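Clavulanic acid biosynthesis oligopeptide binding protein 2 (Streptomyces clavuligerus, PDB 2WOL) probably binds oligopeptides or related solutes as an extracellular solute-binding protein of the clavulanic acid biosynthetic pathway. Local coordinates at residues Q125-Q130 with Y139-L144; H295-R300 with H533-W538. All blocks are in the same frame, centred on the assembly; numbering follows the deposited sequence.

Interaction 1 (Q125-Q130 with Y139-L144)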
ATOM      1  N   GLN A 125      19.450  -9.850  -2.170  1.00  8.49           N
ATOM      2  CA  GLN A 125      19.628 -11.298  -2.244  1.00  8.88           C
ATOM      3  C   GLN A 125      18.774 -12.038  -1.217  1.00  8.84           C
ATOM      4  O   GLN A 125      18.203 -13.085  -1.532  1.00  8.70           O
ATOM      5  CB  GLN A 125      21.104 -11.664  -2.089  1.00  9.08           C
ATOM      6  CG  GLN A 125      21.909 -11.350  -3.333  1.00  8.92           C
ATOM      7  CD  GLN A 125      23.404 -11.579  -3.189  1.00  9.33           C
ATOM      8  OE1 GLN A 125      24.128 -11.512  -4.177  1.00 11.79           O
ATOM      9  NE2 GLN A 125      23.873 -11.814  -1.966  1.00 11.10           N
ATOM     10  N   ARG A 126      18.681 -11.491  -0.003  1.00  9.12           N
ATOM     11  CA  ARG A 126      17.865 -12.067   1.073  1.00  9.22           C
ATOM     12  C   ARG A 126      16.417 -12.316   0.663  1.00  9.04           C
ATOM     13  O   ARG A 126      15.812 -13.309   1.069  1.00  9.51           O
ATOM     14  CB  ARG A 126      17.879 -11.163   2.311  1.00  9.65           C
ATOM     15  CG  ARG A 126      19.185 -11.145   3.059  1.00 10.11           C
ATOM     16  CD  ARG A 126      19.125 -10.156   4.204  1.00  8.96           C
ATOM     17  NE  ARG A 126      18.664 -10.770   5.449  1.00  8.62           N
ATOM     18  CZ  ARG A 126      17.549 -10.447   6.104  1.00  8.09           C
ATOM     19  NH1 ARG A 126      16.728  -9.505   5.644  1.00  7.29           N
ATOM     20  NH2 ARG A 126      17.249 -11.079   7.226  1.00  7.82           N
ATOM     21  N   VAL A 127      15.860 -11.399  -0.124  1.00  8.84           N
ATOM     22  CA  VAL A 127      14.480 -11.517  -0.602  1.00  9.18           C
ATOM     23  C   VAL A 127      14.241 -12.855  -1.317  1.00  9.15           C
ATOM     24  O   VAL A 127      13.145 -13.421  -1.250  1.00  8.94           O
ATOM     25  CB  VAL A 127      14.105 -10.320  -1.513  1.00  9.13           C
ATOM     26  CG1 VAL A 127      12.715 -10.498  -2.128  1.00  9.68           C
ATOM     27  CG2 VAL A 127      14.187  -9.010  -0.731  1.00  9.86           C
ATOM     28  N   PHE A 128      15.282 -13.368  -1.975  1.00  8.94           N
ATOM     29  CA  PHE A 128      15.191 -14.629  -2.714  1.00  8.95           C
ATOM     30  C   PHE A 128      15.048 -15.855  -1.812  1.00  8.98           C
ATOM     31  O   PHE A 128      14.595 -16.905  -2.270  1.00  9.03           O
ATOM     32  CB  PHE A 128      16.412 -14.807  -3.619  1.00  9.14           C
ATOM     33  CG  PHE A 128      16.383 -13.957  -4.857  1.00  8.77           C
ATOM     34  CD1 PHE A 128      16.589 -12.582  -4.779  1.00  9.81           C
ATOM     35  CD2 PHE A 128      16.163 -14.532  -6.108  1.00  9.73           C
ATOM     36  CE1 PHE A 128      16.571 -11.799  -5.918  1.00  9.29           C
ATOM     37  CE2 PHE A 128      16.141 -13.751  -7.259  1.00 10.13           C
ATOM     38  CZ  PHE A 128      16.350 -12.382  -7.164  1.00 10.10           C
ATOM     39  N   ALA A 129      15.438 -15.724  -0.545  1.00  8.93           N
ATOM     40  CA  ALA A 129      15.361 -16.837   0.399  1.00  9.10           C
ATOM     41  C   ALA A 129      13.972 -16.901   1.035  1.00  9.20           C
ATOM     42  O   ALA A 129      13.816 -16.704   2.240  1.00  9.32           O
ATOM     43  CB  ALA A 129      16.450 -16.717   1.463  1.00  8.99           C
ATOM     44  N   GLN A 130      12.967 -17.191   0.212  1.00  9.65           N
ATOM     45  CA  GLN A 130      11.573 -17.207   0.662  1.00  9.90           C
ATOM     46  C   GLN A 130      11.242 -18.351   1.624  1.00 10.58           C
ATOM     47  O   GLN A 130      10.227 -18.309   2.326  1.00 11.08           O
ATOM     48  CB  GLN A 130      10.614 -17.185  -0.534  1.00  9.89           C
ATOM     49  CG  GLN A 130      10.517 -15.817  -1.204  1.00  9.86           C
ATOM     50  CD  GLN A 130       9.917 -14.770  -0.279  1.00 10.24           C
ATOM     51  OE1 GLN A 130       8.770 -14.895   0.159  1.00 10.80           O
ATOM     52  NE2 GLN A 130      10.690 -13.740   0.029  1.00  9.17           N
ATOM     53  N   TYR A 139       8.771  -8.238  -5.548  1.00  9.28           N
ATOM     54  CA  TYR A 139       8.911  -7.621  -6.872  1.00  9.53           C
ATOM     55  C   TYR A 139      10.305  -7.788  -7.478  1.00  9.61           C
ATOM     56  O   TYR A 139      10.451  -7.901  -8.695  1.00 10.01           O
ATOM     57  CB  TYR A 139       8.573  -6.132  -6.799  1.00  9.65           C
ATOM     58  CG  TYR A 139       7.134  -5.867  -6.439  1.00  9.74           C
ATOM     59  CD1 TYR A 139       6.765  -5.589  -5.125  1.00 10.31           C
ATOM     60  CD2 TYR A 139       6.142  -5.906  -7.415  1.00  9.58           C
ATOM     61  CE1 TYR A 139       5.438  -5.353  -4.792  1.00 10.08           C
ATOM     62  CE2 TYR A 139       4.812  -5.672  -7.098  1.00  9.61           C
ATOM     63  CZ  TYR A 139       4.466  -5.395  -5.787  1.00 10.14           C
ATOM     64  OH  TYR A 139       3.148  -5.165  -5.467  1.00 11.00           O
ATOM     65  N   LEU A 140      11.325  -7.797  -6.626  1.00  9.48           N
ATOM     66  CA  LEU A 140      12.707  -7.879  -7.098  1.00  9.68           C
ATOM     67  C   LEU A 140      13.077  -9.221  -7.732  1.00  9.72           C
ATOM     68  O   LEU A 140      13.971  -9.280  -8.577  1.00  9.93           O
ATOM     69  CB  LEU A 140      13.674  -7.541  -5.963  1.00  9.86           C
ATOM     70  CG  LEU A 140      13.670  -6.067  -5.546  1.00  9.87           C
ATOM     71  CD1 LEU A 140      14.299  -5.888  -4.172  1.00 10.05           C
ATOM     72  CD2 LEU A 140      14.366  -5.198  -6.588  1.00 10.70           C
ATOM     73  N   ILE A 141      12.389 -10.288  -7.333  1.00  9.67           N
ATOM     74  CA  ILE A 141      12.753 -11.638  -7.770  1.00  9.77           C
ATOM     75  C   ILE A 141      12.656 -11.829  -9.297  1.00 10.26           C
ATOM     76  O   ILE A 141      13.660 -12.151  -9.927  1.00 10.62           O
ATOM     77  CB  ILE A 141      12.001 -12.746  -6.966  1.00  9.34           C
ATOM     78  CG1 ILE A 141      12.426 -12.701  -5.489  1.00  9.18           C
ATOM     79  CG2 ILE A 141      12.263 -14.128  -7.569  1.00  9.38           C
ATOM     80  CD1 ILE A 141      11.731 -13.723  -4.582  1.00  9.46           C
ATOM     81  N   PRO A 142      11.469 -11.614  -9.906  1.00 10.61           N
ATOM     82  CA  PRO A 142      11.442 -11.768 -11.373  1.00 10.79           C
ATOM     83  C   PRO A 142      12.327 -10.775 -12.135  1.00 10.88           C
ATOM     84  O   PRO A 142      12.777 -11.078 -13.245  1.00 11.41           O
ATOM     85  CB  PRO A 142       9.967 -11.553 -11.733  1.00 10.74           C
ATOM     86  CG  PRO A 142       9.369 -10.859 -10.563  1.00 11.23           C
ATOM     87  CD  PRO A 142      10.138 -11.283  -9.360  1.00 10.73           C
ATOM     88  N   LEU A 143      12.575  -9.608 -11.547  1.00 10.92           N
ATOM     89  CA  LEU A 143      13.399  -8.591 -12.195  1.00 11.20           C
ATOM     90  C   LEU A 143      14.889  -8.926 -12.186  1.00 11.33           C
ATOM     91  O   LEU A 143      15.645  -8.408 -13.009  1.00 11.54           O
ATOM     92  CB  LEU A 143      13.165  -7.217 -11.560  1.00 11.15           C
ATOM     93  CG  LEU A 143      11.819  -6.548 -11.847  1.00 11.28           C
ATOM     94  CD1 LEU A 143      11.674  -5.310 -10.984  1.00 11.24           C
ATOM     95  CD2 LEU A 143      11.673  -6.199 -13.326  1.00 11.77           C
ATOM     96  N   LEU A 144      15.308  -9.790 -11.263  1.00 11.19           N
ATOM     97  CA  LEU A 144      16.739 -10.083 -11.096  1.00 11.66           C
ATOM     98  C   LEU A 144      17.132 -11.550 -11.275  1.00 12.18           C
ATOM     99  O   LEU A 144      18.316 -11.861 -11.422  1.00 12.65           O
ATOM    100  CB  LEU A 144      17.238  -9.560  -9.744  1.00 11.49           C
ATOM    101  CG  LEU A 144      17.233  -8.038  -9.553  1.00 11.25           C
ATOM    102  CD1 LEU A 144      17.464  -7.684  -8.105  1.00 11.53           C
ATOM    103  CD2 LEU A 144      18.265  -7.350 -10.451  1.00 11.57           C
TER

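Interaction 2 (H295-R300 with H533-W538)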
ATOM      1  N   HIS A 295      -8.429  19.206  15.079  1.00 11.05           N
ATOM      2  CA  HIS A 295      -7.340  18.251  15.309  1.00 10.57           C
ATOM      3  C   HIS A 295      -7.427  17.039  14.377  1.00  9.91           C
ATOM      4  O   HIS A 295      -6.735  16.044  14.589  1.00  9.31           O
ATOM      5  CB  HIS A 295      -7.362  17.749  16.760  1.00 10.93           C
ATOM      6  CG  HIS A 295      -7.264  18.832  17.789  1.00 12.62           C
ATOM      7  ND1 HIS A 295      -6.145  19.621  17.934  1.00 13.43           N
ATOM      8  CD2 HIS A 295      -8.137  19.241  18.739  1.00 14.98           C
ATOM      9  CE1 HIS A 295      -6.335  20.476  18.923  1.00 13.90           C
ATOM     10  NE2 HIS A 295      -7.537  20.267  19.428  1.00 14.65           N
ATOM     11  N   THR A 296      -8.264  17.126  13.346  1.00  9.14           N
ATOM     12  CA  THR A 296      -8.564  15.971  12.503  1.00  9.04           C
ATOM     13  C   THR A 296      -8.252  16.215  11.023  1.00  8.90           C
ATOM     14  O   THR A 296      -8.533  17.290  10.485  1.00  8.89           O
ATOM     15  CB  THR A 296     -10.044  15.547  12.672  1.00  9.14           C
ATOM     16  OG1 THR A 296     -10.306  15.326  14.061  1.00 10.41           O
ATOM     17  CG2 THR A 296     -10.340  14.268  11.916  1.00  9.29           C
ATOM     18  N   ASP A 297      -7.659  15.202  10.391  1.00  8.16           N
ATOM     19  CA  ASP A 297      -7.400  15.179   8.953  1.00  8.37           C
ATOM     20  C   ASP A 297      -8.198  14.053   8.312  1.00  8.51           C
ATOM     21  O   ASP A 297      -8.343  12.981   8.896  1.00  8.42           O
ATOM     22  CB  ASP A 297      -5.905  14.977   8.693  1.00  8.06           C
ATOM     23  CG  ASP A 297      -5.070  16.127   9.214  1.00  8.42           C
ATOM     24  OD1 ASP A 297      -5.383  17.284   8.870  1.00  8.15           O
ATOM     25  OD2 ASP A 297      -4.103  15.882   9.964  1.00  7.96           O
ATOM     26  N   ASN A 298      -8.713  14.306   7.110  1.00  8.65           N
ATOM     27  CA  ASN A 298      -9.575  13.347   6.412  1.00  9.44           C
ATOM     28  C   ASN A 298      -9.033  13.034   5.003  1.00  9.54           C
ATOM     29  O   ASN A 298      -9.679  13.337   4.001  1.00  9.73           O
ATOM     30  CB  ASN A 298     -11.008  13.905   6.357  1.00  9.59           C
ATOM     31  CG  ASN A 298     -12.051  12.882   5.895  1.00 10.85           C
ATOM     32  OD1 ASN A 298     -11.850  11.664   5.959  1.00 12.25           O
ATOM     33  ND2 ASN A 298     -13.187  13.391   5.437  1.00 12.55           N
ATOM     34  N   PRO A 299      -7.832  12.428   4.922  1.00  9.48           N
ATOM     35  CA  PRO A 299      -7.206  12.215   3.622  1.00  9.62           C
ATOM     36  C   PRO A 299      -7.760  11.002   2.884  1.00 10.28           C
ATOM     37  O   PRO A 299      -8.375  10.125   3.496  1.00  9.73           O
ATOM     38  CB  PRO A 299      -5.748  11.941   3.994  1.00  9.76           C
ATOM     39  CG  PRO A 299      -5.844  11.244   5.301  1.00  9.13           C
ATOM     40  CD  PRO A 299      -6.994  11.908   6.021  1.00  9.43           C
ATOM     41  N   ARG A 300      -7.526  10.964   1.575  1.00 11.06           N
ATOM     42  CA  ARG A 300      -7.657   9.734   0.805  1.00 12.41           C
ATOM     43  C   ARG A 300      -6.493   8.838   1.195  1.00 12.73           C
ATOM     44  O   ARG A 300      -5.384   9.330   1.430  1.00 13.30           O
ATOM     45  CB  ARG A 300      -7.584  10.021  -0.690  1.00 12.63           C
ATOM     46  CG  ARG A 300      -8.794  10.742  -1.248  1.00 14.26           C
ATOM     47  CD  ARG A 300      -8.444  11.385  -2.574  1.00 16.82           C
ATOM     48  NE  ARG A 300      -9.623  11.895  -3.266  1.00 18.58           N
ATOM     49  CZ  ARG A 300     -10.358  11.190  -4.122  1.00 17.89           C
ATOM     50  NH1 ARG A 300     -10.050   9.929  -4.396  1.00 17.34           N
ATOM     51  NH2 ARG A 300     -11.403  11.757  -4.709  1.00 18.70           N
ATOM     52  N   HIS A 533      -7.719  10.759  10.564  1.00  7.97           N
ATOM     53  CA  HIS A 533      -6.597  10.719  11.501  1.00  7.56           C
ATOM     54  C   HIS A 533      -6.726  11.842  12.516  1.00  7.76           C
ATOM     55  O   HIS A 533      -7.087  12.961  12.154  1.00  8.11           O
ATOM     56  CB  HIS A 533      -5.261  10.901  10.779  1.00  7.64           C
ATOM     57  CG  HIS A 533      -4.946   9.844   9.766  1.00  7.03           C
ATOM     58  ND1 HIS A 533      -5.027   8.492  10.035  1.00  7.49           N
ATOM     59  CD2 HIS A 533      -4.493   9.949   8.494  1.00  7.85           C
ATOM     60  CE1 HIS A 533      -4.662   7.812   8.962  1.00  7.99           C
ATOM     61  NE2 HIS A 533      -4.331   8.672   8.014  1.00  8.04           N
ATOM     62  N   PHE A 534      -6.404  11.541  13.774  1.00  7.75           N
ATOM     63  CA  PHE A 534      -6.415  12.531  14.855  1.00  8.04           C
ATOM     64  C   PHE A 534      -4.979  12.858  15.266  1.00  7.88           C
ATOM     65  O   PHE A 534      -4.173  11.961  15.498  1.00  8.34           O
ATOM     66  CB  PHE A 534      -7.209  11.998  16.057  1.00  8.22           C
ATOM     67  CG  PHE A 534      -7.446  13.022  17.138  1.00  8.72           C
ATOM     68  CD1 PHE A 534      -8.574  13.840  17.098  1.00  9.91           C
ATOM     69  CD2 PHE A 534      -6.551  13.163  18.199  1.00  8.91           C
ATOM     70  CE1 PHE A 534      -8.801  14.791  18.091  1.00  9.95           C
ATOM     71  CE2 PHE A 534      -6.776  14.121  19.206  1.00  9.20           C
ATOM     72  CZ  PHE A 534      -7.906  14.928  19.142  1.00  9.46           C
ATOM     73  N   ARG A 535      -4.662  14.146  15.340  1.00  7.73           N
ATOM     74  CA  ARG A 535      -3.323  14.590  15.732  1.00  8.08           C
ATOM     75  C   ARG A 535      -3.404  15.459  16.974  1.00  7.99           C
ATOM     76  O   ARG A 535      -4.113  16.470  16.994  1.00  8.67           O
ATOM     77  CB  ARG A 535      -2.640  15.375  14.600  1.00  7.97           C
ATOM     78  CG  ARG A 535      -3.562  16.360  13.890  1.00  7.89           C
ATOM     79  CD  ARG A 535      -2.836  17.344  12.974  1.00  8.15           C
ATOM     80  NE  ARG A 535      -3.781  17.778  11.951  1.00  8.68           N
ATOM     81  CZ  ARG A 535      -4.675  18.751  12.110  1.00  9.22           C
ATOM     82  NH1 ARG A 535      -4.714  19.460  13.236  1.00  9.46           N
ATOM     83  NH2 ARG A 535      -5.526  19.019  11.129  1.00 10.16           N
ATOM     84  N   ASN A 536      -2.680  15.076  18.018  1.00  7.97           N
ATOM     85  CA  ASN A 536      -2.614  15.926  19.198  1.00  8.06           C
ATOM     86  C   ASN A 536      -1.814  17.198  18.915  1.00  8.09           C
ATOM     87  O   ASN A 536      -0.845  17.160  18.155  1.00  7.76           O
ATOM     88  CB  ASN A 536      -2.099  15.144  20.397  1.00  8.02           C
ATOM     89  CG  ASN A 536      -3.209  14.383  21.092  1.00  8.80           C
ATOM     90  OD1 ASN A 536      -4.204  14.976  21.514  1.00  8.92           O
ATOM     91  ND2 ASN A 536      -3.066  13.065  21.191  1.00  8.57           N
ATOM     92  N   PRO A 537      -2.247  18.340  19.484  1.00  8.03           N
ATOM     93  CA  PRO A 537      -1.695  19.641  19.065  1.00  8.10           C
ATOM     94  C   PRO A 537      -0.222  19.919  19.421  1.00  8.00           C
ATOM     95  O   PRO A 537       0.390  20.823  18.837  1.00  8.64           O
ATOM     96  CB  PRO A 537      -2.634  20.654  19.739  1.00  8.40           C
ATOM     97  CG  PRO A 537      -3.203  19.927  20.917  1.00  7.95           C
ATOM     98  CD  PRO A 537      -3.315  18.487  20.494  1.00  8.21           C
ATOM     99  N   TRP A 538       0.332  19.151  20.358  1.00  7.98           N
ATOM    100  CA  TRP A 538       1.732  19.318  20.775  1.00  8.28           C
ATOM    101  C   TRP A 538       2.726  18.523  19.933  1.00  8.27           C
ATOM    102  O   TRP A 538       3.932  18.581  20.172  1.00  8.86           O
ATOM    103  CB  TRP A 538       1.912  18.953  22.247  1.00  8.59           C
ATOM    104  CG  TRP A 538       1.430  17.580  22.578  1.00  8.40           C
ATOM    105  CD1 TRP A 538       2.122  16.407  22.453  1.00  9.26           C
ATOM    106  CD2 TRP A 538       0.141  17.237  23.092  1.00  8.30           C
ATOM    107  NE1 TRP A 538       1.336  15.352  22.863  1.00  9.05           N
ATOM    108  CE2 TRP A 538       0.117  15.835  23.259  1.00  8.31           C
ATOM    109  CE3 TRP A 538      -0.997  17.982  23.433  1.00  8.30           C
ATOM    110  CZ2 TRP A 538      -1.003  15.161  23.752  1.00  9.77           C
ATOM    111  CZ3 TRP A 538      -2.106  17.311  23.927  1.00  8.80           C
ATOM    112  CH2 TRP A 538      -2.102  15.914  24.076  1.00  9.01           C
TER
HETATM  113  O   HOH W   1      -3.989  19.057  16.592  1.00 21.44           O

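Interaction 1 (Q125-Q130 with Y139-L144)
Ile-141 lies across the face of the Phe-128 ring, and the two side chains slide past each other in opposite directions. Its CG1 stands over the centre of the ring, 4.0 Å from the centroid and almost on the normal, a CH-pi contact. The other branch, CG2, comes to 3.9 Å from Phe-128 CE2. With CG anti to the carbonyl carbon (chi1 -76°), Phe-128 sets out past Ile-141 and its ring end comes close, CZ meeting the isoleucine CA at 3.7 Å. Near the plane of the same ring, Leu-144 CB meets CZ at its edge. Tyr-151 packs edge-to-face with Phe-128.

The same Ile-141 CG1 also serves Val-127: the two side chains cross obliquely, CG1 of each 4.0 Å apart. Ile-141 CD1 rests 3.6 Å from Val-127 O and lies by Gln-130 CG. That oxygen is bonded locally: Gln-130 NE2 donates to Val-127 O at 2.8 Å and 170°, folding back past the inverse gamma turn centred on Ala-129. The contact is thus held by apolar packing, and the carbonyl against which the isoleucine methyl lies already has a hydrogen-bond partner.

Interaction 2 (H295-R300 with H533-W538)
Asp-297 OD2 is gripped by two groups, Arg-535 NE at 2.8 Å and the hydroxyl of Tyr-551. The other carboxylate oxygen, OD1, takes Arg-535 NH2 at 2.9 Å together with the backbone N of Gly-20. Arg-535 therefore holds the acid side-on, through NE and NH2, a bidentate salt bridge whose carboxylate and guanidinium planes are turned 50° apart. NH2 keeps OD1 within the guanidinium plane but approaches it from above the carboxylate plane. With Arg-535 CG between the backbone N and the carbonyl carbon (chi1 42°), that atom lies close to His-295 O, at 3.3 Å. His-295 C and Thr-296 N lie over one face of the guanidinium, and NH2 also reaches Gly-16 O. Such multiple bonding should favour the charged forms of this buried pair.

The backbones run antiparallel. Asp-297 and His-533 form a hydrogen-bonded pair, Asp-297 N to His-533 O at 2.9 Å and His-533 N to Asp-297 O at 2.8 Å. Past the non-hydrogen-bonded pair Thr-296 and Phe-534, Arg-535 N donates to His-295 O at 2.9 Å.

His-295 and Phe-534 lie side by side, with His-295 CB 3.5 Å from Phe-534 CE1. The imidazole CE1 touches Pro-537 CG; a water in the ring plane links ND1 to Arg-535 O, and NE2 bonds Thr-12 O. Pro-299 crosses His-533 at about a right angle, its CG meeting the imidazole CD2, and His-533 NE2 bonds Gly-549 O.

The short strand 296-297 pairs with the C-terminal end of the long, broken strand 523-534 in the mixed sheet. Helix 257-265 packs on Phe-534 through Leu-264 and Ile-265, strand 550-551 touches His-533 and Arg-535, and the N-terminal segment joins strand 296-297 through Asp-18.

How the interactions relate
Interaction 1 closes before interaction 2 opens along the chain. Their centres are 37 Å apart, on opposite sides of the chain's centre, and their nearest atoms are about 18 Å apart. Interaction 1 is local, joining helices 117-127 and 140-144 across a short loop. Interaction 2 instead brings together segments separated by 232 residues, including much of the seven-stranded mixed sheet. This is consistent with the paired crossover strands that connect the two lobes of family 5 solute-binding proteins. Tyr-139, in the 139-144 segment, hydrogen-bonds Asp-456 from that intervening stretch, so interaction 1 probably borders the interface between the lobes, whereas interaction 2 probably lies at their connection.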